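Local coordinates for trichomaglin (Trichosanthes lepiniana, PDB 1SGL), which probably cleaves RNA, as an S-like ribonuclease of the RNase T2 family, at residues A[142-145]-A[146-149]; A[169-172]-A[173-177]; A[11-15]-A[16-20]. All blocks are in the same frame, centred on the assembly; numbering follows the deposited sequence.

Interaction 1 (A[142-145]-A[146-149])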
loop_
_atom_site.group_PDB
_atom_site.type_symbol
_atom_site.label_atom_id
_atom_site.label_comp_id
_atom_site.label_asym_id
_atom_site.label_seq_id
_atom_site.Cartn_x
_atom_site.Cartn_y
_atom_site.Cartn_z
ATOM N N VAL A 142 3.033 18.048 1.196
ATOM C CA VAL A 142 4.213 17.363 0.691
ATOM C C VAL A 142 5.159 16.917 1.799
ATOM O O VAL A 142 5.115 17.440 2.910
ATOM C CB VAL A 142 4.982 18.273 -0.277
ATOM C CG1 VAL A 142 4.094 18.632 -1.465
ATOM C CG2 VAL A 142 5.410 19.538 0.439
ATOM N N ALA A 143 6.014 15.951 1.479
ATOM C CA ALA A 143 6.976 15.422 2.438
ATOM C C ALA A 143 7.776 16.564 3.048
ATOM O O ALA A 143 8.207 17.472 2.347
ATOM C CB ALA A 143 7.911 14.427 1.751
ATOM N N SER A 144 7.978 16.504 4.357
ATOM C CA SER A 144 8.701 17.546 5.067
ATOM C C SER A 144 9.154 17.056 6.433
ATOM O O SER A 144 8.416 16.365 7.129
ATOM C CB SER A 144 7.801 18.770 5.244
ATOM O OG SER A 144 8.375 19.697 6.146
ATOM N N ASN A 145 10.367 17.431 6.819
ATOM C CA ASN A 145 10.904 17.025 8.109
ATOM C C ASN A 145 10.737 18.128 9.149
ATOM O O ASN A 145 10.949 17.904 10.341
ATOM C CB ASN A 145 12.384 16.665 7.969
ATOM C CG ASN A 145 12.615 15.541 6.978
ATOM O OD1 ASN A 145 11.922 14.528 7.005
ATOM N ND2 ASN A 145 13.596 15.711 6.103
ATOM N N SER A 146 10.337 19.314 8.703
ATOM C CA SER A 146 10.179 20.439 9.616
ATOM C C SER A 146 8.741 20.854 9.908
ATOM O O SER A 146 8.485 21.533 10.900
ATOM C CB SER A 146 10.960 21.648 9.090
ATOM O OG SER A 146 10.464 22.075 7.836
ATOM N N LYS A 147 7.797 20.463 9.062
ATOM C CA LYS A 147 6.418 20.842 9.317
ATOM C C LYS A 147 5.475 19.671 9.546
ATOM O O LYS A 147 5.622 18.601 8.965
ATOM C CB LYS A 147 5.884 21.727 8.182
ATOM C CG LYS A 147 5.923 21.100 6.809
ATOM C CD LYS A 147 5.571 22.115 5.718
ATOM C CE LYS A 147 5.890 21.560 4.325
ATOM N NZ LYS A 147 5.546 22.495 3.213
ATOM N N MET A 148 4.513 19.886 10.427
ATOM C CA MET A 148 3.514 18.881 10.726
ATOM C C MET A 148 2.233 19.328 10.029
ATOM O O MET A 148 2.092 20.504 9.689
ATOM C CB MET A 148 3.302 18.786 12.234
ATOM C CG MET A 148 4.526 18.311 12.981
ATOM S SD MET A 148 4.204 18.157 14.731
ATOM C CE MET A 148 3.610 16.457 14.823
ATOM N N TYR A 149 1.313 18.395 9.810
ATOM C CA TYR A 149 0.058 18.712 9.144
ATOM C C TYR A 149 -1.158 18.346 9.967
ATOM O O TYR A 149 -1.143 17.392 10.744
ATOM C CB TYR A 149 -0.051 17.979 7.807
ATOM C CG TYR A 149 0.974 18.379 6.785
ATOM C CD1 TYR A 149 2.150 17.651 6.630
ATOM C CD2 TYR A 149 0.778 19.498 5.979
ATOM C CE1 TYR A 149 3.103 18.029 5.697
ATOM C CE2 TYR A 149 1.726 19.882 5.047
ATOM C CZ TYR A 149 2.884 19.144 4.908
ATOM O OH TYR A 149 3.815 19.512 3.966
HETATM O O HOH W 1 5.702 16.228 7.906
#
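Ser144 and Lys147 meet inside an ST turn, in the surface loop that leads from helix 132-139 into the short strand 148-150. The turn is organised by one serine oxygen that accepts two consecutive backbone amides. Ser144 OG takes the N-H of Ser146, with 3.2 Å between OG and N, and also that of Lys147, where Ser144 OG lies 3.1 Å from Lys147 N. Neither bond is quite straight, at 143° and 152°, as expected when a single hydroxyl serves neighbouring amides. The serine torsion makes this possible: with OG opposite the backbone N (chi1 169°), the hydroxyl faces the amides of the two residues beyond Asn145.

A water spans the turn, donating to the carbonyl oxygens of both Ser144 and Lys147. The loop lies along strand 201-203, the partner of strand 148-150 in a two-stranded antiparallel sheet, and along the residues after it; Ser144 bonds through its backbone to Leu204 and Tyr149 to Val202, while Asn145 OD1 takes the amide of Glu206.

Lys147 folds back over the serine. Its CG sits between backbone N and carbonyl carbon, and the rest of the chain runs out extended past Ser144. CG lies close over the serine, 3.4 Å from Ser144 CB, which is tighter than usual contact. The ammonium end reaches Val142, where NZ comes to 4.1 Å from CG2.

Tyr149 returns to the start of the loop with its phenol. Its OH donates to Val142 O at 2.7 Å, lying in the carbonyl plane on a lone pair, and this oxygen meets the ring at its edge. Val142 CG2 approaches the same hydroxyl obliquely, 3.9 Å from Tyr149 OH.

Interaction 2 (A[169-172]-A[173-177]). With SO4 (sulfate ion), chain E.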
loop_
_atom_site.group_PDB
_atom_site.type_symbol
_atom_site.label_atom_id
_atom_site.label_comp_id
_atom_site.label_asym_id
_atom_site.label_seq_id
_atom_site.Cartn_x
_atom_site.Cartn_y
_atom_site.Cartn_z
ATOM N N ARG A 169 -3.096 5.339 9.495
ATOM C CA ARG A 169 -2.454 4.691 10.624
ATOM C C ARG A 169 -1.093 5.357 10.848
ATOM O O ARG A 169 -0.299 5.487 9.916
ATOM C CB ARG A 169 -2.288 3.204 10.334
ATOM C CG ARG A 169 -2.031 2.369 11.576
ATOM C CD ARG A 169 -2.875 1.092 11.539
ATOM N NE ARG A 169 -2.851 0.381 12.811
ATOM C CZ ARG A 169 -3.579 -0.699 13.077
ATOM N NH1 ARG A 169 -4.395 -1.199 12.154
ATOM N NH2 ARG A 169 -3.496 -1.275 14.271
ATOM N N CYS A 170 -0.849 5.793 12.080
ATOM C CA CYS A 170 0.390 6.471 12.466
ATOM C C CYS A 170 1.156 5.660 13.505
ATOM O O CYS A 170 0.580 4.798 14.162
ATOM C CB CYS A 170 0.077 7.839 13.093
ATOM S SG CYS A 170 -0.511 9.107 11.930
ATOM N N ASP A 171 2.454 5.917 13.647
ATOM C CA ASP A 171 3.193 5.223 14.687
ATOM C C ASP A 171 2.926 6.048 15.956
ATOM O O ASP A 171 2.125 6.987 15.927
ATOM C CB ASP A 171 4.699 5.123 14.375
ATOM C CG ASP A 171 5.354 6.469 14.125
ATOM O OD1 ASP A 171 4.835 7.511 14.574
ATOM O OD2 ASP A 171 6.422 6.470 13.481
ATOM N N GLU A 172 3.579 5.715 17.061
ATOM C CA GLU A 172 3.331 6.431 18.309
ATOM C C GLU A 172 3.973 7.813 18.454
ATOM O O GLU A 172 3.668 8.547 19.398
ATOM C CB GLU A 172 3.698 5.524 19.488
ATOM C CG GLU A 172 2.775 4.306 19.571
ATOM C CD GLU A 172 3.023 3.441 20.791
ATOM O OE1 GLU A 172 3.563 3.954 21.792
ATOM O OE2 GLU A 172 2.660 2.249 20.754
ATOM N N GLU A 173 4.845 8.173 17.519
ATOM C CA GLU A 173 5.479 9.484 17.542
ATOM C C GLU A 173 4.726 10.448 16.621
ATOM O O GLU A 173 5.160 11.582 16.399
ATOM C CB GLU A 173 6.934 9.399 17.089
ATOM C CG GLU A 173 7.844 8.684 18.065
ATOM C CD GLU A 173 8.028 7.216 17.732
ATOM O OE1 GLU A 173 7.019 6.504 17.518
ATOM O OE2 GLU A 173 9.193 6.774 17.695
ATOM N N GLY A 174 3.605 9.985 16.082
ATOM C CA GLY A 174 2.810 10.816 15.196
ATOM C C GLY A 174 3.212 10.810 13.725
ATOM O O GLY A 174 2.859 11.733 12.988
ATOM N N LEU A 175 3.960 9.801 13.289
ATOM C CA LEU A 175 4.358 9.721 11.886
ATOM C C LEU A 175 3.364 8.857 11.138
ATOM O O LEU A 175 2.956 7.804 11.626
ATOM C CB LEU A 175 5.761 9.120 11.733
ATOM C CG LEU A 175 6.967 10.063 11.875
ATOM C CD1 LEU A 175 6.961 10.738 13.241
ATOM C CD2 LEU A 175 8.257 9.273 11.688
ATOM N N VAL A 176 2.964 9.317 9.958
ATOM C CA VAL A 176 2.028 8.573 9.124
ATOM C C VAL A 176 2.751 7.344 8.583
ATOM O O VAL A 176 3.828 7.456 7.989
ATOM C CB VAL A 176 1.538 9.424 7.929
ATOM C CG1 VAL A 176 0.746 8.549 6.960
ATOM C CG2 VAL A 176 0.676 10.582 8.426
ATOM N N GLN A 177 2.174 6.169 8.797
ATOM C CA GLN A 177 2.797 4.948 8.308
ATOM C C GLN A 177 2.091 4.378 7.102
ATOM O O GLN A 177 2.726 4.014 6.119
ATOM C CB GLN A 177 2.816 3.855 9.379
ATOM C CG GLN A 177 3.728 4.100 10.546
ATOM C CD GLN A 177 3.694 2.945 11.534
ATOM O OE1 GLN A 177 2.623 2.505 11.957
ATOM N NE2 GLN A 177 4.867 2.453 11.905
HETATM S S SO4 E . 7.578 3.381 17.024
HETATM O O1 SO4 E . 7.900 1.951 17.217
HETATM O O2 SO4 E . 7.984 4.145 18.219
HETATM O O3 SO4 E . 6.123 3.535 16.820
HETATM O O4 SO4 E . 8.311 3.885 15.846
HETATM O O HOH W 2 7.025 3.643 12.504
#
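Asp171 reaches across the turn to Glu173 and Leu175. Its CB borders the sulfate, 3.2 Å from O3 of the ion, and the amide end of Gln177. CG lies between the backbone N and the carbonyl carbon (chi1 56°), which tips the carboxylate inward over the reversing backbone. OD1 is gripped by two amides: Leu175 N donates to Asp171 OD1 at 2.8 Å, and Glu173 N donates to the same oxygen at 3.0 Å. Both come from outside the carboxylate plane, from opposite faces, so the group is clamped between them; the bond from Glu173 also makes an Asx turn. OD2 leans against Leu175, 3.2 Å from CB, and a water donates to it while accepting a weak bond from Gln177 NE2.

A second acid stands close by, Glu173 OE1 being 3.8 Å from Asp171 OD1. The mutual repulsion is probably eased by Arg20, which forms a salt bridge with Glu173 OE2 and a long, weak ion pair with Asp171 OD2. The sulfate takes a bond from Arg20 NH2 and a weak one from Glu172 N.

In the backbone, Gln177 N donates to Arg169 O, Asp171 N donates to Leu175 O at 2.8 Å, and a weak bond runs from Gly174 N to Asp171 O. Cys170 and Val176 form the non-hydrogen-bonded pair between; their side chains share one face of the sheet, and Cys170 SG, disulfide-linked to Cys198, lies 4.0 Å from Val176 CG2. Gly174 takes up a left-handed backbone conformation, in which a side chain would press on the carbonyl oxygen of Glu173. A type I turn whose last residue is such a glycine is the signature of a 3:5 beta hairpin with a G1 bulge, here linking strands 167-170 and 176-184.

Interaction 3 (A[11-15]-A[16-20]). With SO4 (sulfate ion), chain C; SO4 (sulfate ion), chain E.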
loop_
_atom_site.group_PDB
_atom_site.type_symbol
_atom_site.label_atom_id
_atom_site.label_comp_id
_atom_site.label_asym_id
_atom_site.label_seq_id
_atom_site.Cartn_x
_atom_site.Cartn_y
_atom_site.Cartn_z
ATOM N N ALA A 11 -3.726 -1.186 0.614
ATOM C CA ALA A 11 -2.838 -0.635 1.623
ATOM C C ALA A 11 -1.632 0.061 1.003
ATOM O O ALA A 11 -0.921 -0.520 0.180
ATOM C CB ALA A 11 -2.376 -1.744 2.554
ATOM N N LEU A 12 -1.415 1.308 1.400
ATOM C CA LEU A 12 -0.293 2.097 0.906
ATOM C C LEU A 12 0.603 2.466 2.077
ATOM O O LEU A 12 0.121 2.689 3.185
ATOM C CB LEU A 12 -0.781 3.379 0.233
ATOM C CG LEU A 12 -1.780 3.244 -0.917
ATOM C CD1 LEU A 12 -2.092 4.636 -1.469
ATOM C CD2 LEU A 12 -1.209 2.350 -2.010
ATOM N N GLN A 13 1.906 2.532 1.828
ATOM C CA GLN A 13 2.864 2.874 2.865
ATOM C C GLN A 13 3.583 4.166 2.540
ATOM O O GLN A 13 3.895 4.428 1.382
ATOM C CB GLN A 13 3.896 1.755 3.017
ATOM C CG GLN A 13 3.300 0.478 3.562
ATOM C CD GLN A 13 4.338 -0.543 3.948
ATOM O OE1 GLN A 13 3.996 -1.655 4.352
ATOM N NE2 GLN A 13 5.617 -0.178 3.833
ATOM N N TRP A 14 3.846 4.967 3.566
ATOM C CA TRP A 14 4.556 6.223 3.383
ATOM C C TRP A 14 6.055 5.924 3.400
ATOM O O TRP A 14 6.611 5.522 4.428
ATOM C CB TRP A 14 4.211 7.218 4.500
ATOM C CG TRP A 14 4.907 8.539 4.327
ATOM C CD1 TRP A 14 5.885 9.065 5.123
ATOM C CD2 TRP A 14 4.720 9.474 3.253
ATOM N NE1 TRP A 14 6.325 10.269 4.608
ATOM C CE2 TRP A 14 5.627 10.542 3.463
ATOM C CE3 TRP A 14 3.874 9.512 2.138
ATOM C CZ2 TRP A 14 5.711 11.632 2.598
ATOM C CZ3 TRP A 14 3.957 10.602 1.273
ATOM C CH2 TRP A 14 4.871 11.645 1.511
ATOM N N ALA A 15 6.703 6.130 2.263
ATOM C CA ALA A 15 8.131 5.843 2.137
ATOM C C ALA A 15 9.011 6.488 3.208
ATOM O O ALA A 15 9.925 5.854 3.721
ATOM C CB ALA A 15 8.614 6.242 0.753
ATOM N N GLY A 16 8.727 7.741 3.556
ATOM C CA GLY A 16 9.534 8.421 4.552
ATOM C C GLY A 16 9.594 7.710 5.891
ATOM O O GLY A 16 10.639 7.672 6.547
ATOM N N THR A 17 8.474 7.134 6.303
ATOM C CA THR A 17 8.410 6.444 7.582
ATOM C C THR A 17 8.997 5.033 7.530
ATOM O O THR A 17 9.590 4.563 8.506
ATOM C CB THR A 17 6.952 6.396 8.089
ATOM O OG1 THR A 17 6.476 7.739 8.250
ATOM C CG2 THR A 17 6.853 5.656 9.419
ATOM N N SER A 18 8.833 4.357 6.399
ATOM C CA SER A 18 9.368 3.008 6.244
ATOM C C SER A 18 10.894 3.049 6.126
ATOM O O SER A 18 11.572 2.047 6.339
ATOM C CB SER A 18 8.796 2.345 4.987
ATOM O OG SER A 18 7.406 2.111 5.097
ATOM N N CYS A 19 11.424 4.215 5.780
ATOM C CA CYS A 19 12.858 4.381 5.597
ATOM C C CYS A 19 13.572 5.147 6.699
ATOM O O CYS A 19 14.781 5.330 6.623
ATOM C CB CYS A 19 13.118 5.104 4.279
ATOM S SG CYS A 19 12.495 4.228 2.816
ATOM N N ARG A 20 12.847 5.593 7.718
ATOM C CA ARG A 20 13.478 6.382 8.771
ATOM C C ARG A 20 14.432 5.620 9.682
ATOM O O ARG A 20 15.164 6.225 10.467
ATOM C CB ARG A 20 12.426 7.095 9.621
ATOM C CG ARG A 20 11.787 6.251 10.699
ATOM C CD ARG A 20 11.252 7.172 11.785
ATOM N NE ARG A 20 10.538 6.459 12.837
ATOM C CZ ARG A 20 10.089 7.036 13.948
ATOM N NH1 ARG A 20 10.288 8.332 14.150
ATOM N NH2 ARG A 20 9.437 6.321 14.855
HETATM S S SO4 C . 7.764 -3.921 3.371
HETATM O O1 SO4 C . 6.626 -3.142 3.894
HETATM O O2 SO4 C . 8.994 -3.503 4.065
HETATM O O3 SO4 C . 7.915 -3.678 1.925
HETATM O O4 SO4 C . 7.520 -5.353 3.606
HETATM S S SO4 E . 7.578 3.381 17.024
HETATM O O1 SO4 E . 7.900 1.951 17.217
HETATM O O2 SO4 E . 7.984 4.145 18.219
HETATM O O3 SO4 E . 6.123 3.535 16.820
HETATM O O4 SO4 E . 8.311 3.885 15.846
#
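Trp14 and Thr17 cross at about a right angle where strand 7-14 gives way to the short helix 15-18. Trp14 CG is turned opposite its own backbone N (chi1 -179°), which lays the indole back against the first turn of the helix. Gly16 N sits over one face of the ring, and Gly16 CA comes to 3.7 Å from Trp14 NE1; being glycine, it brings no CB between helix and indole. Thr17 instead meets the ring at its edge and in its plane, with OG1 3.4 Å from Trp14 CD1. The polar ends of both side chains are bonded elsewhere, Trp14 NE1 to Pro205 O and Thr17 OG1 to Val176 O, and Phe40 packs edge-to-face against the indole.

Trp14 is also the N-cap residue. Its carbonyl accepts from Ser18 N at 3.2 Å, nearly in line with the C=O bond, and more weakly from Thr17 N. One residue on, Cys19 N makes a weak bond to Ala15 O, and Cys19 SG, held in the disulfide to Cys31, lies 3.2 Å from Ala15 O.

Gln13 points its extended side chain past the helix start, so that NE2 comes to 3.2 Å from Ser18 OG. The same NE2 gives a weak bond to O1 of a sulfate (3.1 Å) that also takes the amide of Tyr82. At the far end of the segment, Arg20 meets a second sulfate through the edge of its guanidinium, NH2 donating to O4 at 2.9 Å and also forming a salt bridge with Glu173.

Strand 7-14 pairs with strand 40-47, whose His43-Gly44 is consistent with the first signature motif of T2 ribonucleases. The ion near Gln13, probably from the crystallisation liquor and weakly held by it, may mark a place where an RNA phosphate could sit.

From the N terminus, interaction 3 comes first, turning strand 7-14 into helix 15-18. Interaction 1 follows, closing the loop between helix 132-139 and strand 148-150, and interaction 2 closes the hairpin between strands 167-170 and 176-184. The three lie in series; none nests within or crosses another. Interactions 2 and 3 meet directly, Thr17 with Val176 and Arg20 with Glu173, where strands 7-14 and 176-184 are neighbours in the main antiparallel sheet; both also touch one sulfate. Interaction 1 packs on interaction 3 through Ala143 CB and Trp14 CZ2, 3.7 Å apart. Strand 201-203 and the residues after it run among all three, joining the small sheet to the large one.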